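Local coordinates for protein heme peroxidase (Bacteroides thetaiotaomicron, PDB 2GVK) that probably acts as a dye-decolorizing heme peroxidase, using hydrogen peroxide to oxidise dyes and other substrates, at residues C67-G72 and D310-L315; D40-V45 and G107-H112; N230-V235 and E278-G283. All coordinates share one frame; numbering follows the deposited sequence.

Interaction 1: residues C67-G72 and D310-L315; sequences CTMGFG and DLLGEL
Leu312 reaches from helix 310-315 to strand 67-72 with one methyl, CD1, which meets two strand residues. Against Phe71 it comes in at the edge of the ring, near the ring plane, 4.0 Å from CE1 and 4.1 Å from CZ. The other partner is the selenium of Met69, a selenomethionine, whose SE lies 4.1 Å from Leu312 CD1; here the two side chains cross at about a right angle. Met69 gets this far because its chain is fully extended, with CG opposite the backbone N (chi1 180°) and the later torsions also near 180°. One helical turn beyond Leu312, Leu315 brings its CD1 obliquely to the same corner of the Phe71 ring, 4.2 Å from CE1. All four residues are buried and the contact is wholly apolar. Phe49 of helix 38-59 touches both Met69 and Leu312, and Phe80 meets the Phe71 ring edge-to-face. The axes approach to 11.3 Å at 62°, so the helix runs askew to the strand. The C-terminal helix of the chain thus lies over one face of the antiparallel sheet, a helix-on-sheet layer typical of the alpha+beta barrel fold of dye-decolorizing peroxidases.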
loop_
_atom_site.group_PDB
_atom_site.type_symbol
_atom_site.label_atom_id
_atom_site.label_comp_id
_atom_site.label_asym_id
_atom_site.label_seq_id
_atom_site.Cartn_x
_atom_site.Cartn_y
_atom_site.Cartn_z
ATOM N N CYS A 67 -15.612 -5.922 -15.241
ATOM C CA CYS A 67 -16.072 -7.006 -16.075
ATOM C C CYS A 67 -16.723 -6.412 -17.308
ATOM O O CYS A 67 -17.439 -5.416 -17.219
ATOM C CB CYS A 67 -17.068 -7.915 -15.361
ATOM S SG CYS A 67 -17.446 -9.440 -16.278
ATOM N N THR A 68 -16.437 -6.997 -18.455
ATOM C CA THR A 68 -17.157 -6.674 -19.680
ATOM C C THR A 68 -17.871 -7.922 -20.183
ATOM O O THR A 68 -17.419 -9.061 -19.936
ATOM C CB THR A 68 -16.231 -6.148 -20.764
ATOM O OG1 THR A 68 -15.328 -7.163 -21.140
ATOM C CG2 THR A 68 -15.472 -4.975 -20.284
HETATM N N MSE A 69 -19.003 -7.701 -20.862
HETATM C CA MSE A 69 -19.849 -8.748 -21.375
HETATM C C MSE A 69 -20.107 -8.491 -22.846
HETATM O O MSE A 69 -20.546 -7.405 -23.223
HETATM C CB MSE A 69 -21.173 -8.734 -20.627
HETATM C CG MSE A 69 -22.170 -9.788 -21.080
HETATM SE SE MSE A 69 -23.852 -9.631 -20.096
HETATM C CE MSE A 69 -24.699 -11.248 -20.768
ATOM N N GLY A 70 -19.861 -9.501 -23.670
ATOM C CA GLY A 70 -20.056 -9.386 -25.099
ATOM C C GLY A 70 -20.823 -10.550 -25.677
ATOM O O GLY A 70 -20.877 -11.639 -25.083
ATOM N N PHE A 71 -21.364 -10.330 -26.871
ATOM C CA PHE A 71 -22.195 -11.315 -27.572
ATOM C C PHE A 71 -21.644 -11.662 -28.942
ATOM O O PHE A 71 -21.303 -10.772 -29.723
ATOM C CB PHE A 71 -23.631 -10.766 -27.747
ATOM C CG PHE A 71 -24.268 -10.338 -26.472
ATOM C CD1 PHE A 71 -24.006 -9.096 -25.942
ATOM C CD2 PHE A 71 -25.065 -11.206 -25.755
ATOM C CE1 PHE A 71 -24.536 -8.715 -24.716
ATOM C CE2 PHE A 71 -25.626 -10.803 -24.514
ATOM C CZ PHE A 71 -25.360 -9.576 -24.020
ATOM N N GLY A 72 -21.667 -12.955 -29.272
ATOM C CA GLY A 72 -21.299 -13.431 -30.601
ATOM C C GLY A 72 -22.349 -13.050 -31.638
ATOM O O GLY A 72 -23.473 -12.705 -31.300
ATOM N N ASP A 310 -26.265 1.301 -21.365
ATOM C CA ASP A 310 -27.659 1.677 -21.673
ATOM C C ASP A 310 -28.343 0.584 -22.466
ATOM O O ASP A 310 -29.447 0.171 -22.147
ATOM C CB ASP A 310 -27.707 2.988 -22.476
ATOM C CG ASP A 310 -27.564 4.206 -21.608
ATOM O OD1 ASP A 310 -27.817 4.096 -20.372
ATOM O OD2 ASP A 310 -27.271 5.308 -22.156
ATOM N N LEU A 311 -27.696 0.145 -23.527
ATOM C CA LEU A 311 -28.255 -0.886 -24.369
ATOM C C LEU A 311 -28.362 -2.213 -23.627
ATOM O O LEU A 311 -29.368 -2.917 -23.733
ATOM C CB LEU A 311 -27.410 -1.041 -25.645
ATOM C CG LEU A 311 -27.840 -2.159 -26.606
ATOM C CD1 LEU A 311 -29.341 -2.097 -26.900
ATOM C CD2 LEU A 311 -27.058 -2.069 -27.860
ATOM N N LEU A 312 -27.322 -2.557 -22.878
ATOM C CA LEU A 312 -27.327 -3.770 -22.056
ATOM C C LEU A 312 -28.576 -3.826 -21.144
ATOM O O LEU A 312 -29.229 -4.848 -21.041
ATOM C CB LEU A 312 -26.064 -3.832 -21.226
ATOM C CG LEU A 312 -25.746 -5.168 -20.624
ATOM C CD1 LEU A 312 -25.586 -6.243 -21.702
ATOM C CD2 LEU A 312 -24.492 -5.068 -19.808
ATOM N N GLY A 313 -28.903 -2.705 -20.522
ATOM C CA GLY A 313 -30.093 -2.612 -19.696
ATOM C C GLY A 313 -31.365 -2.894 -20.491
ATOM O O GLY A 313 -32.281 -3.570 -19.999
ATOM N N GLU A 314 -31.448 -2.337 -21.701
ATOM C CA GLU A 314 -32.600 -2.556 -22.563
ATOM C C GLU A 314 -32.706 -4.005 -22.941
ATOM O O GLU A 314 -33.788 -4.535 -23.038
ATOM C CB GLU A 314 -32.496 -1.727 -23.829
ATOM C CG GLU A 314 -32.681 -0.279 -23.633
ATOM C CD GLU A 314 -32.622 0.480 -24.947
ATOM O OE1 GLU A 314 -32.556 -0.184 -26.023
ATOM O OE2 GLU A 314 -32.683 1.739 -24.915
ATOM N N LEU A 315 -31.564 -4.624 -23.224
ATOM C CA LEU A 315 -31.533 -6.035 -23.573
ATOM C C LEU A 315 -32.124 -6.899 -22.453
ATOM O O LEU A 315 -32.775 -7.920 -22.718
ATOM C CB LEU A 315 -30.097 -6.488 -23.872
ATOM C CG LEU A 315 -29.405 -5.805 -25.056
ATOM C CD1 LEU A 315 -27.956 -6.308 -25.159
ATOM C CD2 LEU A 315 -30.155 -6.019 -26.357
#

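Interaction 2: residues D40-V45 and G107-H112; sequences DKVKDV and GDLLFH. With EDO (1,2-ethanediol), chain I.
Leu109, the strand residue that meets Val42 of the helix, is itself half of a classic beta bulge: Asp108 and Leu109 both face Tyr30 on the adjoining strand, and the contact begins right at this irregularity. Two separate pairs of apolar side chains make it up. In the first, Val42 CG2 touches Leu109 CD1 at 4.2 Å, methyl to methyl. The leucine gets there by a straight outer chain, its CD1 lying opposite CA (chi2 180°), which extends the side chain so that this methyl reaches Val42. In the second, Val45 CG1 approaches the Phe111 ring obliquely at its far corner, 4.2 Å from CZ. One turn of helix separates the two valines, while Leu109 and Phe111 stand two residues apart on the same side of the strand, so the pairs sit side by side. The fold explains the pairing. Helix 38-59 is the crossover of a beta-alpha-beta unit between the parallel strands 24-32 and 66-72, and strand 109-115 runs antiparallel in the gap between them, as in a ferredoxin-like half of the barrel. Leu128 of the second helix, 118-131, touches both Val45 and Phe111, and Met69 of strand 66-72 does the same from the sheet. Lys41 NZ hydrogen-bonds to Lys133 O, tying the helix to the loop after helix 118-131. The side chain of Val42 lies about 12 Å from a bound sodium ion, whose site includes Pro36 and Asp37 just ahead of the helix. At the start of the strand segment, a 1,2-ethanediol molecule, probably from the crystallisation liquor, donates from its O2 to Gly107 O at 2.6 Å and is also hydrogen-bonded to Asp74 N and Thr91 OG1.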
loop_
_atom_site.group_PDB
_atom_site.type_symbol
_atom_site.label_atom_id
_atom_site.label_comp_id
_atom_site.label_asym_id
_atom_site.label_seq_id
_atom_site.Cartn_x
_atom_site.Cartn_y
_atom_site.Cartn_z
ATOM N N ASP A 40 -34.144 -16.050 -21.131
ATOM C CA ASP A 40 -34.483 -15.354 -19.877
ATOM C C ASP A 40 -33.295 -15.256 -18.920
ATOM O O ASP A 40 -33.111 -14.240 -18.252
ATOM C CB ASP A 40 -35.639 -16.042 -19.186
ATOM C CG ASP A 40 -36.987 -15.739 -19.848
ATOM O OD1 ASP A 40 -37.046 -14.853 -20.733
ATOM O OD2 ASP A 40 -37.990 -16.371 -19.457
ATOM N N LYS A 41 -32.519 -16.321 -18.810
ATOM C CA LYS A 41 -31.361 -16.311 -17.901
ATOM C C LYS A 41 -30.285 -15.351 -18.398
ATOM O O LYS A 41 -29.706 -14.598 -17.613
ATOM C CB LYS A 41 -30.814 -17.725 -17.699
ATOM C CG LYS A 41 -31.733 -18.559 -16.823
ATOM C CD LYS A 41 -31.249 -19.947 -16.629
ATOM C CE LYS A 41 -32.214 -20.736 -15.751
ATOM N NZ LYS A 41 -31.951 -22.193 -15.829
ATOM N N VAL A 42 -30.074 -15.311 -19.702
ATOM C CA VAL A 42 -29.123 -14.362 -20.263
ATOM C C VAL A 42 -29.609 -12.923 -20.026
ATOM O O VAL A 42 -28.829 -12.048 -19.650
ATOM C CB VAL A 42 -28.875 -14.621 -21.770
ATOM C CG1 VAL A 42 -28.052 -13.448 -22.414
ATOM C CG2 VAL A 42 -28.161 -15.956 -21.956
ATOM N N LYS A 43 -30.902 -12.697 -20.213
ATOM C CA LYS A 43 -31.475 -11.362 -20.014
ATOM C C LYS A 43 -31.384 -10.931 -18.544
ATOM O O LYS A 43 -31.156 -9.742 -18.251
ATOM C CB LYS A 43 -32.922 -11.309 -20.503
ATOM C CG LYS A 43 -33.048 -11.324 -21.999
ATOM C CD LYS A 43 -34.481 -11.093 -22.453
ATOM C CE LYS A 43 -34.560 -11.022 -23.975
ATOM N NZ LYS A 43 -35.921 -10.593 -24.462
ATOM N N ASP A 44 -31.507 -11.886 -17.622
ATOM C CA ASP A 44 -31.334 -11.604 -16.160
ATOM C C ASP A 44 -29.952 -11.078 -15.889
ATOM O O ASP A 44 -29.771 -10.132 -15.139
ATOM C CB ASP A 44 -31.557 -12.860 -15.307
ATOM C CG ASP A 44 -31.316 -12.597 -13.791
ATOM O OD1 ASP A 44 -32.140 -11.862 -13.179
ATOM O OD2 ASP A 44 -30.311 -13.117 -13.223
ATOM N N VAL A 45 -28.956 -11.691 -16.506
ATOM C CA VAL A 45 -27.580 -11.207 -16.344
ATOM C C VAL A 45 -27.432 -9.798 -16.970
ATOM O O VAL A 45 -26.868 -8.901 -16.356
ATOM C CB VAL A 45 -26.544 -12.179 -16.957
ATOM C CG1 VAL A 45 -25.160 -11.557 -16.949
ATOM C CG2 VAL A 45 -26.526 -13.478 -16.199
ATOM N N GLY A 107 -18.305 -19.282 -29.957
ATOM C CA GLY A 107 -18.463 -18.541 -28.721
ATOM C C GLY A 107 -19.655 -17.631 -28.825
ATOM O O GLY A 107 -19.771 -16.876 -29.777
ATOM N N ASP A 108 -20.564 -17.725 -27.851
ATOM C CA ASP A 108 -21.803 -16.933 -27.869
ATOM C C ASP A 108 -21.753 -15.773 -26.887
ATOM O O ASP A 108 -22.285 -14.707 -27.165
ATOM C CB ASP A 108 -22.998 -17.810 -27.543
ATOM C CG ASP A 108 -23.317 -18.833 -28.652
ATOM O OD1 ASP A 108 -23.019 -18.565 -29.846
ATOM O OD2 ASP A 108 -23.923 -19.891 -28.330
ATOM N N LEU A 109 -21.161 -16.022 -25.707
ATOM C CA LEU A 109 -21.000 -15.000 -24.669
ATOM C C LEU A 109 -19.554 -14.924 -24.250
ATOM O O LEU A 109 -18.900 -15.956 -24.068
ATOM C CB LEU A 109 -21.845 -15.325 -23.425
ATOM C CG LEU A 109 -23.355 -15.456 -23.571
ATOM C CD1 LEU A 109 -23.960 -15.783 -22.209
ATOM C CD2 LEU A 109 -23.993 -14.187 -24.170
ATOM N N LEU A 110 -19.061 -13.698 -24.063
ATOM C CA LEU A 110 -17.732 -13.460 -23.500
ATOM C C LEU A 110 -17.827 -12.661 -22.216
ATOM O O LEU A 110 -18.505 -11.634 -22.164
ATOM C CB LEU A 110 -16.843 -12.686 -24.494
ATOM C CG LEU A 110 -15.479 -12.179 -23.937
ATOM C CD1 LEU A 110 -14.503 -13.306 -23.700
ATOM C CD2 LEU A 110 -14.880 -11.144 -24.869
ATOM N N PHE A 111 -17.138 -13.137 -21.182
ATOM C CA PHE A 111 -16.929 -12.349 -19.966
ATOM C C PHE A 111 -15.456 -12.158 -19.765
ATOM O O PHE A 111 -14.682 -13.131 -19.785
ATOM C CB PHE A 111 -17.563 -13.044 -18.729
ATOM C CG PHE A 111 -19.051 -13.110 -18.777
ATOM C CD1 PHE A 111 -19.811 -12.004 -18.493
ATOM C CD2 PHE A 111 -19.704 -14.282 -19.157
ATOM C CE1 PHE A 111 -21.195 -12.057 -18.545
ATOM C CE2 PHE A 111 -21.108 -14.336 -19.203
ATOM C CZ PHE A 111 -21.838 -13.233 -18.901
ATOM N N HIS A 112 -15.055 -10.891 -19.618
ATOM C CA HIS A 112 -13.671 -10.519 -19.379
ATOM C C HIS A 112 -13.629 -9.846 -18.008
ATOM O O HIS A 112 -14.112 -8.723 -17.839
ATOM C CB HIS A 112 -13.193 -9.594 -20.503
ATOM C CG HIS A 112 -11.815 -9.030 -20.303
ATOM N ND1 HIS A 112 -11.422 -7.817 -20.855
ATOM C CD2 HIS A 112 -10.730 -9.525 -19.673
ATOM C CE1 HIS A 112 -10.159 -7.593 -20.552
ATOM N NE2 HIS A 112 -9.717 -8.600 -19.815
HETATM C C1 EDO I . -21.001 -17.478 -34.221
HETATM O O1 EDO I . -21.483 -16.219 -34.696
HETATM C C2 EDO I . -19.644 -17.328 -33.483
HETATM O O2 EDO I . -19.774 -16.427 -32.361
#

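Interaction 3: residues N230-V235 and E278-G283; sequences NAHNAV and ENMFIG. With EDO (1,2-ethanediol), chain H.
Asn279 and Met280, near the end of helix 270-281, pack on Val235 and His232 of the short helix 232-235 in the C-terminal half of the dye-decolorizing peroxidase fold. Just before them, Glu278 serves the helix through its backbone, its O accepting from both Ile282 N and Gly283 N. Asn279 follows with the one hydrogen bond of the contact: ND2 donates to Val235 O at 3.1 Å, with an N-H...O angle of 157°. The acceptor lies almost exactly in the amide plane of the asparagine, and the donor in the carbonyl plane of Val235. The asparagine CB sits close to the same oxygen, 3.2 Å from Val235 O, so the side chain lies snugly against the peptide. An alanine here would keep that CB but is likely to leave Val235 O without its amide donor and the two helices joined mainly by apolar contacts. Met280, a selenomethionine, crosses Val235 at about a right angle, its CG 4.1 Å from Val235 CG2. Its chain bends at the CG-SE bond (chi3 64°), which brings CE to the edge of the His232 ring, 4.4 Å from CE1. His232 ND1 is hydrogen-bonded to Asp290 OD2, a histidine-carboxylate pairing as is usual for the proximal heme histidine of these peroxidases, a role His232 probably has, although no heme is bound here. A 1,2-ethanediol molecule, probably from the crystallisation liquor, lies beside the same ring edge and is also held by Asn248 ND2. Its O2 makes a weak hydrogen bond with His232 NE2, and its O1 lies 3.6 Å from Met280 SE. Gly283 then leaves the helical conformation with a phi of 102°, where any side-chain carbon would collide with Ile282 O.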
loop_
_atom_site.group_PDB
_atom_site.type_symbol
_atom_site.label_atom_id
_atom_site.label_comp_id
_atom_site.label_asym_id
_atom_site.label_seq_id
_atom_site.Cartn_x
_atom_site.Cartn_y
_atom_site.Cartn_z
ATOM N N ASN A 230 8.892 -7.063 -40.891
ATOM C CA ASN A 230 8.020 -8.159 -40.386
ATOM C C ASN A 230 7.989 -8.251 -38.849
ATOM O O ASN A 230 7.451 -9.207 -38.287
ATOM C CB ASN A 230 8.410 -9.510 -40.993
ATOM C CG ASN A 230 9.842 -9.917 -40.678
ATOM O OD1 ASN A 230 10.622 -9.143 -40.125
ATOM N ND2 ASN A 230 10.181 -11.138 -41.017
ATOM N N ALA A 231 8.530 -7.237 -38.187
ATOM C CA ALA A 231 8.450 -7.147 -36.715
ATOM C C ALA A 231 7.003 -7.033 -36.290
ATOM O O ALA A 231 6.180 -6.440 -36.997
ATOM C CB ALA A 231 9.241 -5.962 -36.214
ATOM N N HIS A 232 6.687 -7.610 -35.152
ATOM C CA HIS A 232 5.323 -7.622 -34.642
ATOM C C HIS A 232 4.731 -6.222 -34.549
ATOM O O HIS A 232 3.587 -6.007 -34.921
ATOM C CB HIS A 232 5.289 -8.289 -33.271
ATOM C CG HIS A 232 3.934 -8.335 -32.661
ATOM N ND1 HIS A 232 2.907 -9.090 -33.186
ATOM C CD2 HIS A 232 3.447 -7.773 -31.525
ATOM C CE1 HIS A 232 1.839 -8.962 -32.421
ATOM N NE2 HIS A 232 2.141 -8.163 -31.412
ATOM N N ASN A 233 5.497 -5.275 -34.043
ATOM C CA ASN A 233 4.965 -3.927 -33.875
ATOM C C ASN A 233 4.961 -3.132 -35.185
ATOM O O ASN A 233 4.285 -2.136 -35.290
ATOM C CB ASN A 233 5.693 -3.185 -32.801
ATOM C CG ASN A 233 6.896 -2.538 -33.276
ATOM O OD1 ASN A 233 7.561 -3.022 -34.186
ATOM N ND2 ASN A 233 7.213 -1.394 -32.688
ATOM N N ALA A 234 5.706 -3.592 -36.186
ATOM C CA ALA A 234 5.620 -2.993 -37.498
ATOM C C ALA A 234 4.325 -3.425 -38.197
ATOM O O ALA A 234 3.603 -2.592 -38.745
ATOM C CB ALA A 234 6.821 -3.361 -38.337
ATOM N N VAL A 235 4.043 -4.726 -38.199
ATOM C CA VAL A 235 2.913 -5.232 -38.969
ATOM C C VAL A 235 1.569 -4.972 -38.298
ATOM O O VAL A 235 0.576 -4.861 -38.980
ATOM C CB VAL A 235 3.037 -6.776 -39.303
ATOM C CG1 VAL A 235 4.404 -7.087 -39.972
ATOM C CG2 VAL A 235 2.831 -7.611 -38.084
ATOM N N GLU A 278 -4.988 -9.341 -41.059
ATOM C CA GLU A 278 -4.522 -9.560 -42.455
ATOM C C GLU A 278 -3.007 -9.309 -42.550
ATOM O O GLU A 278 -2.264 -10.123 -43.122
ATOM C CB GLU A 278 -5.254 -8.660 -43.417
ATOM C CG GLU A 278 -6.709 -9.040 -43.659
ATOM C CD GLU A 278 -7.447 -8.007 -44.533
ATOM O OE1 GLU A 278 -6.810 -7.006 -44.959
ATOM O OE2 GLU A 278 -8.670 -8.184 -44.774
ATOM N N ASN A 279 -2.549 -8.186 -41.989
ATOM C CA ASN A 279 -1.127 -7.863 -41.998
ATOM C C ASN A 279 -0.288 -8.969 -41.341
ATOM O O ASN A 279 0.834 -9.233 -41.758
ATOM C CB ASN A 279 -0.860 -6.535 -41.277
ATOM C CG ASN A 279 -1.212 -5.321 -42.118
ATOM O OD1 ASN A 279 -1.803 -5.432 -43.194
ATOM N ND2 ASN A 279 -0.861 -4.151 -41.617
HETATM N N MSE A 280 -0.813 -9.560 -40.271
HETATM C CA MSE A 280 -0.082 -10.585 -39.532
HETATM C C MSE A 280 -0.042 -11.904 -40.262
HETATM O O MSE A 280 1.042 -12.508 -40.427
HETATM C CB MSE A 280 -0.720 -10.809 -38.165
HETATM C CG MSE A 280 -0.556 -9.658 -37.217
HETATM SE SE MSE A 280 -1.643 -9.929 -35.633
HETATM C CE MSE A 280 -0.702 -11.585 -34.923
ATOM N N PHE A 281 -1.205 -12.368 -40.709
ATOM C CA PHE A 281 -1.336 -13.750 -41.199
ATOM C C PHE A 281 -1.132 -13.890 -42.694
ATOM O O PHE A 281 -0.662 -14.923 -43.152
ATOM C CB PHE A 281 -2.691 -14.335 -40.773
ATOM C CG PHE A 281 -2.768 -14.655 -39.299
ATOM C CD1 PHE A 281 -3.068 -13.655 -38.369
ATOM C CD2 PHE A 281 -2.477 -15.927 -38.840
ATOM C CE1 PHE A 281 -3.105 -13.938 -37.028
ATOM C CE2 PHE A 281 -2.527 -16.224 -37.509
ATOM C CZ PHE A 281 -2.811 -15.223 -36.587
ATOM N N ILE A 282 -1.537 -12.886 -43.452
ATOM C CA ILE A 282 -1.319 -12.891 -44.909
ATOM C C ILE A 282 -0.045 -12.134 -45.250
ATOM O O ILE A 282 0.785 -12.610 -46.063
ATOM C CB ILE A 282 -2.494 -12.252 -45.656
ATOM C CG1 ILE A 282 -3.815 -12.915 -45.251
ATOM C CG2 ILE A 282 -2.282 -12.351 -47.171
ATOM C CD1 ILE A 282 -3.851 -14.422 -45.491
ATOM N N GLY A 283 0.122 -10.971 -44.629
ATOM C CA GLY A 283 1.252 -10.104 -44.889
ATOM C C GLY A 283 0.879 -8.935 -45.786
ATOM O O GLY A 283 0.079 -9.075 -46.724
HETATM C C1 EDO H . -2.186 -8.992 -32.047
HETATM O O1 EDO H . -3.044 -10.124 -32.376
HETATM C C2 EDO H . -1.346 -9.282 -30.779
HETATM O O2 EDO H . -0.944 -8.019 -30.132
#

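Overall arrangement
Interactions 1 and 2 belong together: their centres are 8 Å apart, and strands 66-72 and 109-115 are neighbours in the large antiparallel sheet, bonded through Gly72 N to Asp108 O and Leu110 N to Gly70 O. Their segments interleave along the chain, in the order 40-45, 67-72, 107-112, 310-315, so the C-terminal helix 309-315 returns to the N-terminal half, beside helix 38-59. Interaction 3 falls in sequence between 107-112 and 310-315 and lies across the chain's centre, about 32 and 33 Å from the other two, centre to centre. The first two thus pack helices onto the N-terminal half of the sheet, while the third joins two helices in the C-terminal half, near the likely heme pocket.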